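Local coordinates for maltose/maltodextrin-binding protein (Thermus thermophilus, PDB 2GH9), which binds maltotriose and probably serves as the periplasmic receptor that hands maltodextrins to an ABC transporter, at residues Leu196-Asp201 with Pro253-Ala258; Leu202-Asn207 with Gln357-Asn362. One frame throughout, in Å; residues are numbered along the deposited sequence.

Interaction 1 of 2, residues Leu196-Asp201 with Pro253-Ala258. Unlike the reference sequence in segment 253-258: Val254 (reference Ala).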
ATOM      1  N   LEU A 196      -2.850  17.864  -9.033  1.00 25.96           N
ATOM      2  CA  LEU A 196      -1.667  17.857  -9.902  1.00 26.20           C
ATOM      3  C   LEU A 196      -0.848  19.153  -9.828  1.00 25.91           C
ATOM      4  O   LEU A 196       0.384  19.107  -9.903  1.00 26.38           O
ATOM      5  CB  LEU A 196      -2.052  17.592 -11.355  1.00 26.64           C
ATOM      6  CG  LEU A 196      -2.534  16.190 -11.715  1.00 27.15           C
ATOM      7  CD1 LEU A 196      -2.664  16.089 -13.252  1.00 29.83           C
ATOM      8  CD2 LEU A 196      -1.579  15.142 -11.151  1.00 26.06           C
ATOM      9  N   GLN A 197      -1.519  20.290  -9.669  1.00 26.41           N
ATOM     10  CA  GLN A 197      -0.804  21.571  -9.440  1.00 26.33           C
ATOM     11  C   GLN A 197      -0.021  21.597  -8.111  1.00 25.87           C
ATOM     12  O   GLN A 197       1.140  22.011  -8.060  1.00 25.98           O
ATOM     13  CB  GLN A 197      -1.794  22.736  -9.485  1.00 26.92           C
ATOM     14  CG  GLN A 197      -1.128  24.115  -9.595  1.00 28.08           C
ATOM     15  CD  GLN A 197      -0.161  24.222 -10.783  1.00 29.77           C
ATOM     16  OE1 GLN A 197      -0.559  24.069 -11.935  1.00 32.84           O
ATOM     17  NE2 GLN A 197       1.102  24.453 -10.496  1.00 30.23           N
ATOM     18  N   PHE A 198      -0.643  21.137  -7.030  1.00 25.61           N
ATOM     19  CA  PHE A 198       0.082  21.001  -5.761  1.00 25.23           C
ATOM     20  C   PHE A 198       1.299  20.068  -5.892  1.00 25.29           C
ATOM     21  O   PHE A 198       2.399  20.377  -5.377  1.00 24.39           O
ATOM     22  CB  PHE A 198      -0.838  20.503  -4.640  1.00 24.83           C
ATOM     23  CG  PHE A 198      -0.091  20.105  -3.410  1.00 24.21           C
ATOM     24  CD1 PHE A 198       0.530  21.062  -2.643  1.00 22.33           C
ATOM     25  CD2 PHE A 198       0.036  18.774  -3.046  1.00 23.04           C
ATOM     26  CE1 PHE A 198       1.267  20.715  -1.534  1.00 21.90           C
ATOM     27  CE2 PHE A 198       0.779  18.416  -1.936  1.00 21.98           C
ATOM     28  CZ  PHE A 198       1.383  19.388  -1.171  1.00 23.50           C
ATOM     29  N   ILE A 199       1.103  18.927  -6.569  1.00 25.63           N
ATOM     30  CA  ILE A 199       2.209  18.004  -6.802  1.00 26.03           C
ATOM     31  C   ILE A 199       3.296  18.683  -7.647  1.00 26.62           C
ATOM     32  O   ILE A 199       4.466  18.621  -7.292  1.00 26.51           O
ATOM     33  CB  ILE A 199       1.770  16.642  -7.394  1.00 25.89           C
ATOM     34  CG1 ILE A 199       0.852  15.902  -6.412  1.00 25.40           C
ATOM     35  CG2 ILE A 199       3.011  15.785  -7.728  1.00 24.92           C
ATOM     36  CD1 ILE A 199      -0.082  14.864  -7.044  1.00 25.61           C
ATOM     37  N   LYS A 200       2.916  19.367  -8.720  1.00 27.26           N
ATOM     38  CA  LYS A 200       3.898  20.203  -9.455  1.00 28.94           C
ATOM     39  C   LYS A 200       4.645  21.179  -8.553  1.00 28.73           C
ATOM     40  O   LYS A 200       5.876  21.284  -8.615  1.00 28.78           O
ATOM     41  CB  LYS A 200       3.240  20.979 -10.589  1.00 28.91           C
ATOM     42  CG  LYS A 200       2.991  20.156 -11.795  1.00 31.47           C
ATOM     43  CD  LYS A 200       2.243  20.946 -12.897  1.00 31.57           C
ATOM     44  CE  LYS A 200       3.129  21.974 -13.610  1.00 34.43           C
ATOM     45  NZ  LYS A 200       2.308  22.686 -14.655  1.00 34.63           N
ATOM     46  N   ASP A 201       3.892  21.863  -7.692  1.00 29.39           N
ATOM     47  CA  ASP A 201       4.448  22.877  -6.805  1.00 28.92           C
ATOM     48  C   ASP A 201       5.473  22.299  -5.863  1.00 29.03           C
ATOM     49  O   ASP A 201       6.379  23.006  -5.450  1.00 27.99           O
ATOM     50  CB  ASP A 201       3.351  23.585  -5.984  1.00 29.40           C
ATOM     51  CG  ASP A 201       2.431  24.457  -6.829  1.00 30.64           C
ATOM     52  OD1 ASP A 201       2.724  24.713  -8.018  1.00 30.37           O
ATOM     53  OD2 ASP A 201       1.386  24.895  -6.290  1.00 31.87           O
ATOM     54  N   PRO A 253       0.619  16.671   6.483  1.00 22.70           N
ATOM     55  CA  PRO A 253      -0.172  17.901   6.468  1.00 22.88           C
ATOM     56  C   PRO A 253      -1.091  18.058   5.257  1.00 23.02           C
ATOM     57  O   PRO A 253      -0.802  17.562   4.165  1.00 21.90           O
ATOM     58  CB  PRO A 253       0.874  19.026   6.499  1.00 23.06           C
ATOM     59  CG  PRO A 253       2.186  18.407   6.295  1.00 23.46           C
ATOM     60  CD  PRO A 253       2.061  16.945   6.631  1.00 23.05           C
ATOM     61  N   VAL A 254      -2.207  18.742   5.479  1.00 22.89           N
ATOM     62  CA  VAL A 254      -3.169  18.977   4.436  1.00 23.26           C
ATOM     63  C   VAL A 254      -2.555  20.009   3.495  1.00 24.13           C
ATOM     64  O   VAL A 254      -2.038  21.038   3.957  1.00 24.99           O
ATOM     65  CB  VAL A 254      -4.521  19.451   5.017  1.00 23.20           C
ATOM     66  CG1 VAL A 254      -5.604  19.567   3.918  1.00 22.98           C
ATOM     67  CG2 VAL A 254      -4.968  18.487   6.077  1.00 19.95           C
ATOM     68  N   PRO A 255      -2.567  19.717   2.174  1.00 24.98           N
ATOM     69  CA  PRO A 255      -1.982  20.671   1.218  1.00 24.71           C
ATOM     70  C   PRO A 255      -2.737  22.006   1.256  1.00 24.93           C
ATOM     71  O   PRO A 255      -3.935  22.029   1.570  1.00 25.29           O
ATOM     72  CB  PRO A 255      -2.167  19.992  -0.141  1.00 24.78           C
ATOM     73  CG  PRO A 255      -2.520  18.577   0.136  1.00 26.15           C
ATOM     74  CD  PRO A 255      -3.099  18.511   1.511  1.00 24.83           C
ATOM     75  N   PRO A 256      -2.044  23.105   0.933  1.00 24.63           N
ATOM     76  CA  PRO A 256      -2.678  24.413   0.911  1.00 24.33           C
ATOM     77  C   PRO A 256      -3.709  24.501  -0.230  1.00 23.86           C
ATOM     78  O   PRO A 256      -3.456  24.032  -1.340  1.00 23.96           O
ATOM     79  CB  PRO A 256      -1.499  25.361   0.679  1.00 24.94           C
ATOM     80  CG  PRO A 256      -0.494  24.528  -0.061  1.00 25.58           C
ATOM     81  CD  PRO A 256      -0.631  23.157   0.513  1.00 24.96           C
ATOM     82  N   GLY A 257      -4.880  25.064   0.059  1.00 23.61           N
ATOM     83  CA  GLY A 257      -5.974  25.148  -0.918  1.00 23.64           C
ATOM     84  C   GLY A 257      -6.974  23.989  -0.912  1.00 23.64           C
ATOM     85  O   GLY A 257      -8.051  24.103  -1.512  1.00 24.18           O
ATOM     86  N   ALA A 258      -6.614  22.877  -0.267  1.00 23.07           N
ATOM     87  CA  ALA A 258      -7.479  21.699  -0.167  1.00 23.35           C
ATOM     88  C   ALA A 258      -8.592  21.927   0.853  1.00 22.95           C
ATOM     89  O   ALA A 258      -8.346  22.350   1.975  1.00 22.59           O
ATOM     90  CB  ALA A 258      -6.662  20.449   0.189  1.00 22.55           C
TER
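Phe198 sits on the helix of 196-201 facing the proline-rich loop 253-258, its CA 7.3 Å from that of Pro255, the closest pair of CA atoms across the two segments. The helix keeps its regular bonding, with Asp201 N held by Gln197 O at 2.8 Å, whereas the loop lies in extended form until a type II turn from Pro255 to Ala258; Gly257, at its third position, has the positive phi such a turn needs. No hydrogen bond crosses. The benzyl group carries the contact: with CG anti to the backbone N (chi1 169°), the ring projects to the loop, and Pro255 CB stands 3.5 Å from the Phe198 ring centroid, only 3° off the normal, a CH-pi contact. Pro256 CD meets Phe198 CE1 obliquely at 3.7 Å. Proline suits position 255, where its CB can press on the ring face. Replacing Phe198 with alanine would probably leave a gap under Pro255 CB and cost Pro256 CD its contact with the ring. Phe198, Phe162 (edge-to-face) and Trp131 bring together helices 189-204, 156-166 and 131-141, and the prolines after strand 247-250 pack against Phe198, a buried helix-to-loop junction within this periplasmic binding protein fold.

Interaction 2 of 2, residues Leu202-Asn207 with Gln357-Asn362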
ATOM      1  N   LEU A 202       5.313  21.026  -5.487  1.00 29.24           N
ATOM      2  CA  LEU A 202       6.281  20.338  -4.628  1.00 29.26           C
ATOM      3  C   LEU A 202       7.673  20.341  -5.285  1.00 29.18           C
ATOM      4  O   LEU A 202       8.686  20.265  -4.609  1.00 28.65           O
ATOM      5  CB  LEU A 202       5.819  18.886  -4.312  1.00 28.79           C
ATOM      6  CG  LEU A 202       4.678  18.703  -3.283  1.00 27.65           C
ATOM      7  CD1 LEU A 202       4.259  17.238  -3.115  1.00 25.78           C
ATOM      8  CD2 LEU A 202       5.071  19.262  -1.926  1.00 25.73           C
ATOM      9  N   ARG A 203       7.704  20.414  -6.607  1.00 30.60           N
ATOM     10  CA  ARG A 203       8.977  20.506  -7.323  1.00 31.44           C
ATOM     11  C   ARG A 203       9.292  21.948  -7.711  1.00 31.66           C
ATOM     12  O   ARG A 203      10.319  22.455  -7.343  1.00 32.28           O
ATOM     13  CB  ARG A 203       8.960  19.627  -8.563  1.00 31.47           C
ATOM     14  CG  ARG A 203      10.262  19.632  -9.369  1.00 31.43           C
ATOM     15  CD  ARG A 203      10.215  18.534 -10.419  1.00 31.76           C
ATOM     16  NE  ARG A 203      10.388  17.218  -9.796  1.00 32.31           N
ATOM     17  CZ  ARG A 203      10.100  16.051 -10.367  1.00 31.43           C
ATOM     18  NH1 ARG A 203       9.607  15.999 -11.592  1.00 34.22           N
ATOM     19  NH2 ARG A 203      10.301  14.923  -9.698  1.00 30.79           N
ATOM     20  N   PHE A 204       8.390  22.602  -8.431  1.00 32.69           N
ATOM     21  CA  PHE A 204       8.731  23.864  -9.107  1.00 32.68           C
ATOM     22  C   PHE A 204       8.526  25.145  -8.288  1.00 32.97           C
ATOM     23  O   PHE A 204       9.024  26.222  -8.671  1.00 32.73           O
ATOM     24  CB  PHE A 204       7.948  23.965 -10.404  1.00 33.09           C
ATOM     25  CG  PHE A 204       8.175  22.813 -11.336  1.00 34.42           C
ATOM     26  CD1 PHE A 204       9.466  22.484 -11.751  1.00 34.80           C
ATOM     27  CD2 PHE A 204       7.104  22.043 -11.794  1.00 34.87           C
ATOM     28  CE1 PHE A 204       9.680  21.407 -12.620  1.00 34.60           C
ATOM     29  CE2 PHE A 204       7.314  20.970 -12.651  1.00 34.10           C
ATOM     30  CZ  PHE A 204       8.603  20.658 -13.065  1.00 33.92           C
ATOM     31  N   LYS A 205       7.762  25.059  -7.204  1.00 32.63           N
ATOM     32  CA  LYS A 205       7.518  26.227  -6.366  1.00 32.49           C
ATOM     33  C   LYS A 205       8.228  26.063  -5.050  1.00 32.07           C
ATOM     34  O   LYS A 205       8.994  26.930  -4.637  1.00 30.98           O
ATOM     35  CB  LYS A 205       6.030  26.444  -6.101  1.00 32.51           C
ATOM     36  CG  LYS A 205       5.771  27.671  -5.222  1.00 33.28           C
ATOM     37  CD  LYS A 205       4.355  27.766  -4.723  1.00 33.82           C
ATOM     38  CE  LYS A 205       3.356  27.963  -5.844  1.00 34.54           C
ATOM     39  NZ  LYS A 205       2.035  28.402  -5.261  1.00 36.47           N
ATOM     40  N   TYR A 206       7.935  24.957  -4.366  1.00 31.90           N
ATOM     41  CA  TYR A 206       8.465  24.730  -3.036  1.00 32.04           C
ATOM     42  C   TYR A 206       9.854  24.113  -3.075  1.00 31.63           C
ATOM     43  O   TYR A 206      10.555  24.141  -2.074  1.00 31.74           O
ATOM     44  CB  TYR A 206       7.503  23.862  -2.188  1.00 32.41           C
ATOM     45  CG  TYR A 206       6.056  24.336  -2.181  1.00 32.12           C
ATOM     46  CD1 TYR A 206       5.704  25.589  -1.660  1.00 33.15           C
ATOM     47  CD2 TYR A 206       5.041  23.530  -2.677  1.00 33.62           C
ATOM     48  CE1 TYR A 206       4.372  26.015  -1.630  1.00 31.88           C
ATOM     49  CE2 TYR A 206       3.715  23.952  -2.674  1.00 33.26           C
ATOM     50  CZ  TYR A 206       3.387  25.191  -2.149  1.00 32.76           C
ATOM     51  OH  TYR A 206       2.080  25.585  -2.184  1.00 32.02           O
ATOM     52  N   ASN A 207      10.246  23.567  -4.232  1.00 32.47           N
ATOM     53  CA  ASN A 207      11.601  23.035  -4.455  1.00 32.40           C
ATOM     54  C   ASN A 207      11.990  21.960  -3.426  1.00 32.48           C
ATOM     55  O   ASN A 207      13.069  22.024  -2.808  1.00 32.80           O
ATOM     56  CB  ASN A 207      12.639  24.174  -4.504  1.00 32.80           C
ATOM     57  CG  ASN A 207      13.999  23.705  -5.026  1.00 32.76           C
ATOM     58  OD1 ASN A 207      14.087  22.958  -6.014  1.00 31.44           O
ATOM     59  ND2 ASN A 207      15.062  24.127  -4.353  1.00 32.01           N
ATOM     60  N   GLN A 357       6.838  16.701 -15.109  1.00 41.00           N
ATOM     61  CA  GLN A 357       7.951  16.669 -16.052  1.00 42.37           C
ATOM     62  C   GLN A 357       8.391  18.091 -16.426  1.00 43.21           C
ATOM     63  O   GLN A 357       9.592  18.359 -16.504  1.00 43.25           O
ATOM     64  CB  GLN A 357       7.554  15.851 -17.281  1.00 42.61           C
ATOM     65  CG  GLN A 357       8.266  16.172 -18.585  1.00 43.05           C
ATOM     66  CD  GLN A 357       7.655  15.398 -19.736  1.00 44.39           C
ATOM     67  OE1 GLN A 357       6.901  15.952 -20.560  1.00 47.49           O
ATOM     68  NE2 GLN A 357       7.939  14.095 -19.778  1.00 46.80           N
ATOM     69  N   ARG A 358       7.423  18.987 -16.634  1.00 44.00           N
ATOM     70  CA  ARG A 358       7.723  20.382 -16.967  1.00 45.12           C
ATOM     71  C   ARG A 358       6.794  21.373 -16.236  1.00 45.12           C
ATOM     72  O   ARG A 358       5.625  21.061 -15.984  1.00 44.97           O
ATOM     73  CB  ARG A 358       7.635  20.589 -18.483  1.00 45.19           C
ATOM     74  CG  ARG A 358       6.225  20.481 -19.062  1.00 46.49           C
ATOM     75  CD  ARG A 358       6.245  20.346 -20.591  1.00 47.98           C
ATOM     76  NE  ARG A 358       6.620  21.611 -21.236  1.00 50.81           N
ATOM     77  CZ  ARG A 358       5.767  22.551 -21.653  1.00 51.86           C
ATOM     78  NH1 ARG A 358       4.447  22.398 -21.517  1.00 52.93           N
ATOM     79  NH2 ARG A 358       6.239  23.664 -22.223  1.00 51.82           N
ATOM     80  N   PRO A 359       7.320  22.572 -15.882  1.00 46.01           N
ATOM     81  CA  PRO A 359       6.521  23.686 -15.325  1.00 45.83           C
ATOM     82  C   PRO A 359       5.309  24.109 -16.171  1.00 45.94           C
ATOM     83  O   PRO A 359       4.279  24.516 -15.617  1.00 45.78           O
ATOM     84  CB  PRO A 359       7.526  24.838 -15.266  1.00 45.98           C
ATOM     85  CG  PRO A 359       8.853  24.187 -15.166  1.00 46.54           C
ATOM     86  CD  PRO A 359       8.753  22.924 -15.962  1.00 46.01           C
ATOM     87  N   ASP A 360       5.432  23.999 -17.495  1.00 46.15           N
ATOM     88  CA  ASP A 360       4.419  24.496 -18.433  1.00 46.28           C
ATOM     89  C   ASP A 360       3.344  23.450 -18.775  1.00 46.10           C
ATOM     90  O   ASP A 360       2.583  23.621 -19.734  1.00 45.95           O
ATOM     91  CB  ASP A 360       5.099  24.945 -19.729  1.00 46.93           C
ATOM     92  CG  ASP A 360       5.693  26.357 -19.654  1.00 49.73           C
ATOM     93  OD1 ASP A 360       6.388  26.715 -18.653  1.00 51.40           O
ATOM     94  OD2 ASP A 360       5.495  27.101 -20.652  1.00 52.49           O
ATOM     95  N   SER A 361       3.270  22.368 -18.004  1.00 45.43           N
ATOM     96  CA  SER A 361       2.352  21.286 -18.325  1.00 45.09           C
ATOM     97  C   SER A 361       0.902  21.715 -18.124  1.00 44.88           C
ATOM     98  O   SER A 361       0.537  22.265 -17.082  1.00 45.26           O
ATOM     99  CB  SER A 361       2.678  20.038 -17.487  1.00 45.05           C
ATOM    100  OG  SER A 361       2.392  20.242 -16.119  1.00 44.36           O
ATOM    101  N   ASN A 362       0.082  21.477 -19.142  1.00 44.78           N
ATOM    102  CA  ASN A 362      -1.340  21.806 -19.090  1.00 44.68           C
ATOM    103  C   ASN A 362      -2.043  20.791 -18.190  1.00 44.38           C
ATOM    104  O   ASN A 362      -2.457  19.723 -18.638  1.00 43.88           O
ATOM    105  CB  ASN A 362      -1.946  21.813 -20.501  1.00 44.43           C
ATOM    106  CG  ASN A 362      -3.367  22.334 -20.537  1.00 44.84           C
ATOM    107  OD1 ASN A 362      -4.146  22.151 -19.610  1.00 44.37           O
ATOM    108  ND2 ASN A 362      -3.717  22.976 -21.636  1.00 46.03           N
TER
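Phe204 and Pro359 meet with their side chains crossed at about a right angle, in an aromatic-proline CH-pi contact at the surface of the periplasmic binding protein fold. Phe204 belongs to the last turn of helix 189-204; Pro359 is the second residue of a type I turn, Arg358 to Ser361, joining helices 341-357 and 363-378. A phi of -54° is what this turn position wants and what a proline ring imposes. Phe204 has CG anti to its carbonyl carbon (chi1 -57°), which carries the ring out toward the turn. Pro359 CG lies over the ring centre, 3.9 Å from the Phe204 centroid and 13° off the normal, while Pro359 CD touches Phe204 CZ at 3.7 Å. The backbone joins in: Pro359 N is over the same face, 3.6 Å from Phe204 CE2, and the carbonyl carbon of Gln357 comes up at the ring edge. Arg203 CG lies against the opposite face, near its rim, so the phenyl group is sandwiched between proline and an arginine methylene. Arginine fits here because its methylenes can pack on a ring while its polar end bonds elsewhere: NH1 reaches Ile356 O and NE reaches Val209 O. The atom that closes the sandwich, Arg203 CG, stands 3.7 Å above the plane of the Phe204 ring.

Both contacts use helix 189-204 and pair a phenylalanine with proline, yet they differ in setting. Interaction 1 is buried, and its ring belongs to an aromatic cluster; interaction 2 lies at the surface, where backbone atoms and an arginine methylene share the ring. The first joins the helix to the loop after strand 247-250, the second its last turn to the connection between helices 341-357 and 363-378. Their centres are 12 Å apart. Lys200, from 196-201, bridges them: its NZ hydrogen-bonds to Pro359 O (2.9 Å) and to Ser361 OG, adding polar bonds beside two apolar ring contacts. Tyr206 also connects the two, its N probably hydrogen-bonded to Asp201 O and its OH packing on Pro256 CG.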